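Local coordinates for protein lantibiotic dehydratase (Microbispora corallina, PDB 5EHK) that probably dehydrates serine and threonine residues of the NAI-107 precursor peptide, using glutamyl-tRNA to glutamylate them before elimination, at residues Arg183-Arg188 with Leu281-Arg286. Numbering follows the deposited sequence.
Sequences RLERDR and LITALR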
ATOM      1  N   ARG A 183     -20.637 -38.370 -21.302  1.00 47.71           N
ATOM      2  CA  ARG A 183     -21.508 -39.537 -21.413  1.00 44.82           C
ATOM      3  C   ARG A 183     -20.744 -40.667 -22.055  1.00 46.31           C
ATOM      4  O   ARG A 183     -20.922 -41.824 -21.687  1.00 53.91           O
ATOM      5  CB  ARG A 183     -22.757 -39.214 -22.230  1.00 45.31           C
ATOM      6  CG  ARG A 183     -23.817 -38.402 -21.479  1.00 55.08           C
ATOM      7  CD  ARG A 183     -24.835 -37.789 -22.436  1.00 58.40           C
ATOM      8  NE  ARG A 183     -25.512 -38.781 -23.271  1.00 66.57           N
ATOM      9  CZ  ARG A 183     -26.187 -38.486 -24.381  1.00 65.84           C
ATOM     10  NH1 ARG A 183     -26.255 -37.232 -24.808  1.00 58.30           N
ATOM     11  NH2 ARG A 183     -26.772 -39.450 -25.079  1.00 70.48           N
ATOM     12  N   LEU A 184     -19.872 -40.330 -22.996  1.00 41.07           N
ATOM     13  CA  LEU A 184     -18.985 -41.321 -23.575  1.00 42.98           C
ATOM     14  C   LEU A 184     -17.943 -41.820 -22.545  1.00 52.98           C
ATOM     15  O   LEU A 184     -17.513 -42.978 -22.608  1.00 49.89           O
ATOM     16  CB  LEU A 184     -18.288 -40.732 -24.804  1.00 41.97           C
ATOM     17  CG  LEU A 184     -19.117 -40.548 -26.082  1.00 41.18           C
ATOM     18  CD1 LEU A 184     -18.218 -40.322 -27.285  1.00 37.18           C
ATOM     19  CD2 LEU A 184     -20.018 -41.733 -26.322  1.00 49.30           C
ATOM     20  N   GLU A 185     -17.583 -40.971 -21.574  1.00 49.17           N
ATOM     21  CA  GLU A 185     -16.531 -41.290 -20.587  1.00 49.78           C
ATOM     22  C   GLU A 185     -17.011 -42.273 -19.509  1.00 51.05           C
ATOM     23  O   GLU A 185     -16.208 -42.925 -18.839  1.00 47.64           O
ATOM     24  CB  GLU A 185     -15.941 -40.013 -19.943  1.00 49.53           C
ATOM     25  CG  GLU A 185     -14.848 -39.297 -20.790  1.00 51.73           C
ATOM     26  CD  GLU A 185     -14.390 -37.928 -20.226  1.00 45.28           C
ATOM     27  OE1 GLU A 185     -15.117 -37.314 -19.405  1.00 39.34           O
ATOM     28  OE2 GLU A 185     -13.294 -37.462 -20.622  1.00 42.43           O
ATOM     29  N   ARG A 186     -18.326 -42.375 -19.353  1.00 53.61           N
ATOM     30  CA  ARG A 186     -18.925 -43.312 -18.408  1.00 50.49           C
ATOM     31  C   ARG A 186     -19.020 -44.723 -19.011  1.00 42.05           C
ATOM     32  O   ARG A 186     -19.179 -45.710 -18.301  1.00 43.98           O
ATOM     33  CB  ARG A 186     -20.295 -42.805 -17.970  1.00 45.80           C
ATOM     34  CG  ARG A 186     -20.256 -41.489 -17.217  1.00 43.90           C
ATOM     35  CD  ARG A 186     -21.663 -40.982 -16.940  1.00 57.85           C
ATOM     36  NE  ARG A 186     -22.537 -42.040 -16.421  1.00 72.82           N
ATOM     37  CZ  ARG A 186     -23.787 -41.856 -16.000  1.00 66.81           C
ATOM     38  NH1 ARG A 186     -24.333 -40.642 -16.018  1.00 62.49           N
ATOM     39  NH2 ARG A 186     -24.493 -42.894 -15.562  1.00 53.03           N
ATOM     40  N   ASP A 187     -18.932 -44.810 -20.329  1.00 38.84           N
ATOM     41  CA  ASP A 187     -18.930 -46.099 -21.011  1.00 41.92           C
ATOM     42  C   ASP A 187     -17.599 -46.824 -20.786  1.00 46.90           C
ATOM     43  O   ASP A 187     -16.601 -46.536 -21.464  1.00 44.88           O
ATOM     44  CB  ASP A 187     -19.202 -45.875 -22.499  1.00 51.26           C
ATOM     45  CG  ASP A 187     -19.286 -47.167 -23.301  1.00 54.14           C
ATOM     46  OD1 ASP A 187     -20.314 -47.347 -23.996  1.00 57.05           O
ATOM     47  OD2 ASP A 187     -18.330 -47.976 -23.270  1.00 52.44           O
ATOM     48  N   ARG A 188     -17.590 -47.782 -19.858  1.00 45.62           N
ATOM     49  CA  ARG A 188     -16.349 -48.465 -19.491  1.00 41.95           C
ATOM     50  C   ARG A 188     -15.748 -49.251 -20.634  1.00 45.37           C
ATOM     51  O   ARG A 188     -14.540 -49.512 -20.642  1.00 47.62           O
ATOM     52  CB  ARG A 188     -16.549 -49.409 -18.315  1.00 42.78           C
ATOM     53  CG  ARG A 188     -17.121 -48.775 -17.077  1.00 41.21           C
ATOM     54  CD  ARG A 188     -17.094 -49.765 -15.944  1.00 34.95           C
ATOM     55  NE  ARG A 188     -17.678 -49.198 -14.738  1.00 49.70           N
ATOM     56  CZ  ARG A 188     -17.746 -49.835 -13.574  1.00 52.64           C
ATOM     57  NH1 ARG A 188     -17.247 -51.059 -13.464  1.00 52.15           N
ATOM     58  NH2 ARG A 188     -18.295 -49.243 -12.517  1.00 50.55           N
ATOM     59  N   LEU A 281      -8.137 -38.069 -14.011  1.00 28.20           N
ATOM     60  CA  LEU A 281      -7.645 -38.507 -15.310  1.00 28.57           C
ATOM     61  C   LEU A 281      -8.286 -37.692 -16.414  1.00 27.06           C
ATOM     62  O   LEU A 281      -9.332 -37.080 -16.214  1.00 30.85           O
ATOM     63  CB  LEU A 281      -7.892 -39.990 -15.550  1.00 28.52           C
ATOM     64  CG  LEU A 281      -7.024 -40.965 -14.770  1.00 31.10           C
ATOM     65  CD1 LEU A 281      -7.626 -42.361 -14.843  1.00 32.67           C
ATOM     66  CD2 LEU A 281      -5.621 -40.952 -15.335  1.00 25.28           C
ATOM     67  N   ILE A 282      -7.620 -37.649 -17.561  1.00 26.44           N
ATOM     68  CA  ILE A 282      -8.120 -36.955 -18.735  1.00 28.68           C
ATOM     69  C   ILE A 282      -8.136 -37.948 -19.883  1.00 31.09           C
ATOM     70  O   ILE A 282      -7.077 -38.477 -20.245  1.00 23.59           O
ATOM     71  CB  ILE A 282      -7.200 -35.801 -19.123  1.00 26.41           C
ATOM     72  CG1 ILE A 282      -7.174 -34.746 -18.012  1.00 23.00           C
ATOM     73  CG2 ILE A 282      -7.646 -35.208 -20.443  1.00 26.74           C
ATOM     74  CD1 ILE A 282      -6.258 -33.564 -18.284  1.00 19.33           C
ATOM     75  N   THR A 283      -9.323 -38.220 -20.436  1.00 32.91           N
ATOM     76  CA  THR A 283      -9.441 -39.195 -21.531  1.00 32.25           C
ATOM     77  C   THR A 283      -9.115 -38.507 -22.842  1.00 28.94           C
ATOM     78  O   THR A 283      -9.234 -37.286 -22.938  1.00 30.38           O
ATOM     79  CB  THR A 283     -10.843 -39.864 -21.614  1.00 30.89           C
ATOM     80  OG1 THR A 283     -11.807 -38.924 -22.108  1.00 37.67           O
ATOM     81  CG2 THR A 283     -11.289 -40.342 -20.248  1.00 29.32           C
ATOM     82  N   ALA A 284      -8.682 -39.279 -23.837  1.00 30.43           N
ATOM     83  CA  ALA A 284      -8.378 -38.722 -25.155  1.00 30.47           C
ATOM     84  C   ALA A 284      -9.647 -38.200 -25.834  1.00 29.11           C
ATOM     85  O   ALA A 284      -9.583 -37.399 -26.766  1.00 30.02           O
ATOM     86  CB  ALA A 284      -7.691 -39.754 -26.029  1.00 26.93           C
ATOM     87  N   LEU A 285     -10.797 -38.648 -25.341  1.00 26.28           N
ATOM     88  CA  LEU A 285     -12.080 -38.184 -25.844  1.00 33.75           C
ATOM     89  C   LEU A 285     -12.235 -36.663 -25.841  1.00 35.73           C
ATOM     90  O   LEU A 285     -12.793 -36.091 -26.774  1.00 38.45           O
ATOM     91  CB  LEU A 285     -13.232 -38.847 -25.085  1.00 34.98           C
ATOM     92  CG  LEU A 285     -13.385 -40.337 -25.378  1.00 37.85           C
ATOM     93  CD1 LEU A 285     -14.498 -40.926 -24.537  1.00 41.40           C
ATOM     94  CD2 LEU A 285     -13.659 -40.529 -26.853  1.00 32.80           C
ATOM     95  N   ARG A 286     -11.745 -36.015 -24.792  1.00 34.41           N
ATOM     96  CA  ARG A 286     -11.809 -34.561 -24.675  1.00 30.82           C
ATOM     97  C   ARG A 286     -10.903 -33.886 -25.702  1.00 28.92           C
ATOM     98  O   ARG A 286      -9.780 -34.342 -25.970  1.00 24.98           O
ATOM     99  CB  ARG A 286     -11.481 -34.153 -23.237  1.00 35.85           C
ATOM    100  CG  ARG A 286     -12.564 -34.567 -22.251  1.00 30.18           C
ATOM    101  CD  ARG A 286     -12.212 -34.204 -20.837  1.00 32.15           C
ATOM    102  NE  ARG A 286     -13.356 -34.347 -19.944  1.00 32.56           N
ATOM    103  CZ  ARG A 286     -13.282 -34.337 -18.616  1.00 44.11           C
ATOM    104  NH1 ARG A 286     -12.096 -34.297 -18.009  1.00 48.84           N
ATOM    105  NH2 ARG A 286     -14.391 -34.437 -17.888  1.00 45.13           N
TER
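The last turn of helix 174-185 packs over one face of strand 281-283, and over the turn that follows it, in a part of the lantibiotic dehydratase N-terminal region whose topology resembles a winged helix: helices 235-243, 250-260 and 267-278 with the antiparallel strands 248-249, 195-198 and 281-283, the last an outer strand. Glu-185 does most of the reaching. Its CG lies anti to the carbonyl carbon (chi1 -82°) and the chain runs on extended, so the carboxylate spans a gap whose nearest CA atoms, those of Glu-185 and Thr-283, are 7.5 Å apart. At the far end Thr-283 OG1 donates a hydrogen bond to Glu-185 OE2, 2.6 Å away, on the anti lone pair, the one turned from OE1. The Thr-283 methyl, CG2, lies beside the glutamate stem, 3.7 Å from Glu-185 CG. Arg-286 comes across the glutamate at about a right angle, its chain extended from CG to NE. Glu-185 OE2 sits over one face of the guanidinium, 3.2 Å from Arg-286 NE, with the carboxylate and guanidinium planes 61° apart. This salt bridge therefore works through charge alone, since no N-H points at the oxygen. Glu-185 OE1 also lies close, 3.3 Å from Arg-286 NH2, so the whole carboxylate rests against the guanidinium; the buried arginine would probably help keep the glutamate ionised. Alongside this polar trio, Leu-285 CD1 rests on Leu-184 CB at 3.8 Å and approaches Glu-185 CG at 4.1 Å. Both leucines also touch Val-302 of helix 294-306, closing the apolar side. With Thr-283 also packed on Ala-276 of helix 267-278, a buried polar link ties helix 174-185 to what looks like a winged-helix unit, its helices 250-260 and 267-278 leading into strand 281-283, which pairs with 195-198.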